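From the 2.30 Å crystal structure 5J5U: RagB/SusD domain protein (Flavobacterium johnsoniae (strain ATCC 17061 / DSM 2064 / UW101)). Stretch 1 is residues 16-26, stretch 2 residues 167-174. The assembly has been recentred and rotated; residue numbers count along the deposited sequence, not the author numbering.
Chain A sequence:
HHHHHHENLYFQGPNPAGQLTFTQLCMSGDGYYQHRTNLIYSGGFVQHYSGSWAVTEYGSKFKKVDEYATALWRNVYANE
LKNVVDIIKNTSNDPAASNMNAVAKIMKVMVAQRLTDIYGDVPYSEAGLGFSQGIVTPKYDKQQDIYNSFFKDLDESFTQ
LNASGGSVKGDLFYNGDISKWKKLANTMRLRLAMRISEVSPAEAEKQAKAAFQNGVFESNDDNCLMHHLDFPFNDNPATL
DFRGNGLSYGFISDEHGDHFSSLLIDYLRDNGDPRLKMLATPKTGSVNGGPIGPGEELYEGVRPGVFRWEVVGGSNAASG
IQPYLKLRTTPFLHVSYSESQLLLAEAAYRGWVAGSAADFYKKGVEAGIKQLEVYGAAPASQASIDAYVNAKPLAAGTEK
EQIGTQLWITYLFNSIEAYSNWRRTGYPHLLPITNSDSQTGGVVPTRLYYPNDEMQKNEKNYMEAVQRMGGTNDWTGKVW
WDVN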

ATOM      1  N   PRO A  16      13.161 -15.195  18.918  1.00 40.44           N
ATOM      2  CA  PRO A  16      12.629 -13.859  18.639  1.00 28.72           C
ATOM      3  C   PRO A  16      13.311 -13.150  17.470  1.00 31.01           C
ATOM      4  O   PRO A  16      12.617 -12.725  16.568  1.00 32.21           O
ATOM      5  CB  PRO A  16      12.890 -13.111  19.943  1.00 32.50           C
ATOM      6  CG  PRO A  16      12.799 -14.158  20.985  1.00 38.18           C
ATOM      7  CD  PRO A  16      13.374 -15.394  20.367  1.00 40.58           C
ATOM      8  N   ALA A  17      14.632 -13.035  17.485  1.00 31.30           N
ATOM      9  CA  ALA A  17      15.358 -12.431  16.371  1.00 32.55           C
ATOM     10  C   ALA A  17      15.035 -13.124  15.050  1.00 32.20           C
ATOM     11  O   ALA A  17      14.593 -12.486  14.096  1.00 32.67           O
ATOM     12  CB  ALA A  17      16.854 -12.474  16.623  1.00 31.74           C
ATOM     13  N   GLY A  18      15.233 -14.437  15.006  1.00 30.56           N
ATOM     14  CA  GLY A  18      15.037 -15.189  13.782  1.00 31.80           C
ATOM     15  C   GLY A  18      13.627 -15.069  13.264  1.00 33.02           C
ATOM     16  O   GLY A  18      13.391 -14.937  12.054  1.00 33.09           O
ATOM     17  N   GLN A  19      12.682 -15.103  14.191  1.00 35.68           N
ATOM     18  CA  GLN A  19      11.285 -15.010  13.841  1.00 28.77           C
ATOM     19  C   GLN A  19      10.962 -13.616  13.301  1.00 30.98           C
ATOM     20  O   GLN A  19      10.266 -13.487  12.286  1.00 31.27           O
ATOM     21  CB  GLN A  19      10.422 -15.378  15.057  1.00 33.67           C
ATOM     22  CG  GLN A  19      10.238 -16.904  15.181  1.00 39.11           C
ATOM     23  CD  GLN A  19       9.341 -17.348  16.337  1.00 42.90           C
ATOM     24  OE1 GLN A  19       9.276 -16.703  17.382  1.00 41.46           O
ATOM     25  NE2 GLN A  19       8.640 -18.454  16.143  1.00 45.83           N
ATOM     26  N   LEU A  20      11.493 -12.584  13.946  1.00 24.94           N
ATOM     27  CA  LEU A  20      11.260 -11.225  13.497  1.00 26.05           C
ATOM     28  C   LEU A  20      11.777 -11.073  12.080  1.00 30.89           C
ATOM     29  O   LEU A  20      11.058 -10.573  11.224  1.00 24.54           O
ATOM     30  CB  LEU A  20      11.927 -10.200  14.427  1.00 29.57           C
ATOM     31  CG  LEU A  20      11.815  -8.722  14.002  1.00 28.98           C
ATOM     32  CD1 LEU A  20      10.394  -8.350  13.701  1.00 39.27           C
ATOM     33  CD2 LEU A  20      12.397  -7.758  15.033  1.00 26.69           C
ATOM     34  N   THR A  21      13.009 -11.536  11.839  1.00 31.52           N
ATOM     35  CA  THR A  21      13.663 -11.464  10.520  1.00 25.49           C
ATOM     36  C   THR A  21      12.839 -12.188   9.442  1.00 23.38           C
ATOM     37  O   THR A  21      12.667 -11.693   8.316  1.00 17.31           O
ATOM     38  CB  THR A  21      15.121 -12.061  10.572  1.00 31.86           C
ATOM     39  OG1 THR A  21      15.974 -11.223  11.367  1.00 25.69           O
ATOM     40  CG2 THR A  21      15.736 -12.199   9.168  1.00 24.36           C
ATOM     41  N   PHE A  22      12.330 -13.365   9.801  1.00 22.53           N
ATOM     42  CA  PHE A  22      11.489 -14.138   8.895  1.00 22.67           C
ATOM     43  C   PHE A  22      10.209 -13.354   8.537  1.00 29.84           C
ATOM     44  O   PHE A  22       9.882 -13.202   7.363  1.00 24.50           O
ATOM     45  CB  PHE A  22      11.147 -15.477   9.528  1.00 22.42           C
ATOM     46  CG  PHE A  22      10.279 -16.346   8.687  1.00 28.51           C
ATOM     47  CD1 PHE A  22      10.836 -17.180   7.729  1.00 30.58           C
ATOM     48  CD2 PHE A  22       8.906 -16.353   8.862  1.00 28.75           C
ATOM     49  CE1 PHE A  22      10.036 -17.997   6.956  1.00 36.23           C
ATOM     50  CE2 PHE A  22       8.110 -17.162   8.097  1.00 28.21           C
ATOM     51  CZ  PHE A  22       8.668 -17.987   7.141  1.00 27.39           C
ATOM     52  N   THR A  23       9.510 -12.832   9.542  1.00 22.49           N
ATOM     53  CA  THR A  23       8.303 -12.069   9.290  1.00 22.50           C
ATOM     54  C   THR A  23       8.543 -10.853   8.408  1.00 24.71           C
ATOM     55  O   THR A  23       7.793 -10.591   7.447  1.00 20.82           O
ATOM     56  CB  THR A  23       7.668 -11.607  10.591  1.00 24.30           C
ATOM     57  OG1 THR A  23       7.175 -12.754  11.290  1.00 34.63           O
ATOM     58  CG2 THR A  23       6.494 -10.670  10.304  1.00 25.19           C
ATOM     59  N   GLN A  24       9.578 -10.098   8.758  1.00 23.19           N
ATOM     60  CA  GLN A  24       9.948  -8.929   7.980  1.00 23.74           C
ATOM     61  C   GLN A  24      10.228  -9.320   6.527  1.00 21.42           C
ATOM     62  O   GLN A  24       9.767  -8.647   5.602  1.00 19.86           O
ATOM     63  CB  GLN A  24      11.138  -8.221   8.601  1.00 27.04           C
ATOM     64  CG  GLN A  24      10.774  -7.498   9.885  1.00 25.73           C
ATOM     65  CD  GLN A  24      11.920  -6.677  10.433  1.00 29.10           C
ATOM     66  OE1 GLN A  24      13.051  -6.798   9.969  1.00 25.42           O
ATOM     67  NE2 GLN A  24      11.635  -5.842  11.435  1.00 27.07           N
ATOM     68  N   LEU A  25      10.919 -10.435   6.328  1.00 18.08           N
ATOM     69  CA  LEU A  25      11.198 -10.883   4.973  1.00 22.56           C
ATOM     70  C   LEU A  25       9.911 -11.375   4.248  1.00 31.17           C
ATOM     71  O   LEU A  25       9.759 -11.180   3.046  1.00 31.86           O
ATOM     72  CB  LEU A  25      12.287 -11.972   4.996  1.00 25.36           C
ATOM     73  CG  LEU A  25      13.736 -11.426   5.082  1.00 28.98           C
ATOM     74  CD1 LEU A  25      14.788 -12.506   5.393  1.00 13.25           C
ATOM     75  CD2 LEU A  25      14.110 -10.655   3.807  1.00 16.66           C
ATOM     76  N   CYS A  26       8.971 -11.962   4.979  1.00 22.38           N
ATOM     77  CA  CYS A  26       7.706 -12.391   4.400  1.00 24.56           C
ATOM     78  C   CYS A  26       6.870 -11.187   3.903  1.00 21.04           C
ATOM     79  O   CYS A  26       6.138 -11.277   2.912  1.00 15.60           O
ATOM     80  CB  CYS A  26       6.906 -13.203   5.422  1.00 22.80           C
ATOM     81  SG  CYS A  26       7.373 -14.959   5.590  1.00 37.63           S
ATOM     82  N   SER A 167      17.739  -5.082  24.019  1.00 33.73           N
ATOM     83  CA  SER A 167      18.153  -4.819  22.648  1.00 34.20           C
ATOM     84  C   SER A 167      17.197  -5.482  21.632  1.00 34.19           C
ATOM     85  O   SER A 167      16.563  -6.499  21.921  1.00 36.68           O
ATOM     86  CB  SER A 167      19.596  -5.297  22.449  1.00 31.24           C
ATOM     87  OG  SER A 167      20.025  -5.182  21.107  1.00 31.97           O
ATOM     88  N   VAL A 168      17.050  -4.871  20.462  1.00 33.54           N
ATOM     89  CA  VAL A 168      16.241  -5.457  19.394  1.00 34.23           C
ATOM     90  C   VAL A 168      17.093  -6.135  18.318  1.00 29.45           C
ATOM     91  O   VAL A 168      17.860  -5.488  17.615  1.00 24.80           O
ATOM     92  CB  VAL A 168      15.339  -4.413  18.737  1.00 34.44           C
ATOM     93  CG1 VAL A 168      14.496  -5.064  17.668  1.00 35.39           C
ATOM     94  CG2 VAL A 168      14.461  -3.732  19.784  1.00 30.18           C
ATOM     95  N   LYS A 169      16.940  -7.447  18.193  1.00 31.96           N
ATOM     96  CA  LYS A 169      17.781  -8.256  17.317  1.00 28.51           C
ATOM     97  C   LYS A 169      16.974  -8.841  16.167  1.00 31.97           C
ATOM     98  O   LYS A 169      15.863  -9.308  16.380  1.00 35.72           O
ATOM     99  CB  LYS A 169      18.438  -9.382  18.121  1.00 28.73           C
ATOM    100  CG  LYS A 169      19.477  -8.897  19.160  1.00 29.62           C
ATOM    101  CD  LYS A 169      20.698  -8.276  18.483  1.00 25.75           C
ATOM    102  CE  LYS A 169      21.737  -7.825  19.503  1.00 29.89           C
ATOM    103  NZ  LYS A 169      23.034  -7.416  18.880  1.00 22.79           N
ATOM    104  N   GLY A 170      17.513  -8.810  14.950  1.00 39.09           N
ATOM    105  CA  GLY A 170      16.843  -9.432  13.815  1.00 29.96           C
ATOM    106  C   GLY A 170      16.019  -8.461  12.984  1.00 27.76           C
ATOM    107  O   GLY A 170      15.274  -8.843  12.070  1.00 26.23           O
ATOM    108  N   ASP A 171      16.166  -7.190  13.318  1.00 26.96           N
ATOM    109  CA  ASP A 171      15.431  -6.123  12.675  1.00 30.20           C
ATOM    110  C   ASP A 171      16.152  -5.634  11.417  1.00 32.26           C
ATOM    111  O   ASP A 171      17.208  -4.998  11.498  1.00 37.09           O
ATOM    112  CB  ASP A 171      15.221  -4.980  13.668  1.00 26.11           C
ATOM    113  CG  ASP A 171      14.639  -3.763  13.032  1.00 27.65           C
ATOM    114  OD1 ASP A 171      13.852  -3.906  12.066  1.00 26.22           O
ATOM    115  OD2 ASP A 171      14.949  -2.655  13.521  1.00 27.20           O
ATOM    116  N   LEU A 172      15.582  -5.952  10.255  1.00 31.27           N
ATOM    117  CA  LEU A 172      16.158  -5.538   8.975  1.00 34.43           C
ATOM    118  C   LEU A 172      15.691  -4.141   8.540  1.00 28.22           C
ATOM    119  O   LEU A 172      16.315  -3.502   7.703  1.00 28.47           O
ATOM    120  CB  LEU A 172      15.813  -6.558   7.891  1.00 30.08           C
ATOM    121  CG  LEU A 172      16.405  -7.943   8.135  1.00 31.32           C
ATOM    122  CD1 LEU A 172      15.898  -8.939   7.097  1.00 34.37           C
ATOM    123  CD2 LEU A 172      17.911  -7.914   8.176  1.00 29.33           C
ATOM    124  N   PHE A 173      14.589  -3.683   9.112  1.00 28.32           N
ATOM    125  CA  PHE A 173      14.039  -2.381   8.770  1.00 26.93           C
ATOM    126  C   PHE A 173      14.963  -1.294   9.278  1.00 26.29           C
ATOM    127  O   PHE A 173      15.242  -0.309   8.598  1.00 24.24           O
ATOM    128  CB  PHE A 173      12.652  -2.172   9.399  1.00 28.23           C
ATOM    129  CG  PHE A 173      11.548  -3.009   8.806  1.00 26.88           C
ATOM    130  CD1 PHE A 173      11.681  -3.608   7.562  1.00 26.19           C
ATOM    131  CD2 PHE A 173      10.363  -3.184   9.512  1.00 21.56           C
ATOM    132  CE1 PHE A 173      10.661  -4.381   7.031  1.00 25.84           C
ATOM    133  CE2 PHE A 173       9.325  -3.945   8.990  1.00 25.66           C
ATOM    134  CZ  PHE A 173       9.472  -4.551   7.746  1.00 23.81           C
ATOM    135  N   TYR A 174      15.409  -1.479  10.511  1.00 30.65           N
ATOM    136  CA  TYR A 174      16.038  -0.400  11.250  1.00 27.42           C
ATOM    137  C   TYR A 174      17.210  -0.810  12.117  1.00 21.16           C
ATOM    138  O   TYR A 174      17.739   0.021  12.849  1.00 34.99           O
ATOM    139  CB  TYR A 174      14.995   0.278  12.147  1.00 30.80           C
ATOM    140  CG  TYR A 174      13.874   0.990  11.428  1.00 25.51           C
ATOM    141  CD1 TYR A 174      12.546   0.759  11.773  1.00 27.96           C
ATOM    142  CD2 TYR A 174      14.138   1.907  10.430  1.00 27.82           C
ATOM    143  CE1 TYR A 174      11.511   1.418  11.133  1.00 19.56           C
ATOM    144  CE2 TYR A 174      13.105   2.582   9.781  1.00 29.86           C
ATOM    145  CZ  TYR A 174      11.788   2.328  10.136  1.00 25.74           C
ATOM    146  OH  TYR A 174      10.749   3.004   9.501  1.00 21.62           O
TER

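Residues 16-26 form a regular helix, and the irregular segment 167-174 lies against the side of it that carries A17, L20, T21, Q24 and L25. These positions recur at spacings of three and four, as expected for one side of a helix. The segment has no regular secondary structure, and two of its backbone groups, G170 O and L172 N, are hydrogen-bonded by side chains of the helix.

Q24 makes two of the three hydrogen bonds across the contact and has the largest covered area. Its CA-to-CB bond points toward the segment, and chi1 near -72° (m) with chi2 near -174° (t) extends the chain so that the amide arrives at the backbone of the segment. There chi3, at -11°, sets the amide plane so that both of its ends are used: L172 N donates to Q24 OE1 at 2.7 Å, and Q24 NE2 donates to D171 OD1 at 3.0 Å, with N-H...acceptor angles of 156° and 162°. Glutamine suits the place because a single group supplies both an acceptor and a donor. The same side chain also covers a face of the F173 ring, with Q24 CG 4.1 Å from the ring centroid and only 19° off the normal, a CH-pi contact. F173 reaches this position through chi1 near -70° (m): its CA-to-CB bond points sideways, but the end of the side chain comes nearer the helix.

D171 is the counterpart of Q24. With chi1 at 172° (t), D171 OD1 accepts from Q24 NE2 and also takes weak hydrogen bonds from F173 N (3.1 Å) and Y174 N (3.3 Å). A carboxylate suits this site because one oxygen can accept from several donors, here tying the turn of the segment to the helix.

One turn earlier, T21 adopts chi1 near -68° (m), which brings T21 OG1 to G170 O, to which it donates a hydrogen bond of 2.6 Å. Its methyl serves a different neighbour, with T21 CG2 3.9 Å from L172 CD1. Threonine thus offers a polar and an apolar branch at one position. L172 CD1 also lies 3.9 Å from L25 CG, so the leucine side chain, whose CA-to-CB bond points toward the helix, packs beside two helix residues.

The nearest pair of CA atoms is that of A17 and G170, 4.2 Å apart. A17 CA lies 3.2 Å from K169 O in a CA-H...O contact, and the small methyl of A17 fits beside K169, A17 CB to K169 CB at 3.8 Å. The end of the lysine leads away and leaves this junction. At G170, an ideal CB would fall 2.4 Å from A17 O, a clash, and the phi/psi of 96/8 would also jam it against the preceding carbonyl; glycine meets both demands. L20, with chi1 t and chi2 p, adds apolar packing, L20 CD2 lying 4.3 Å from V168 CG1.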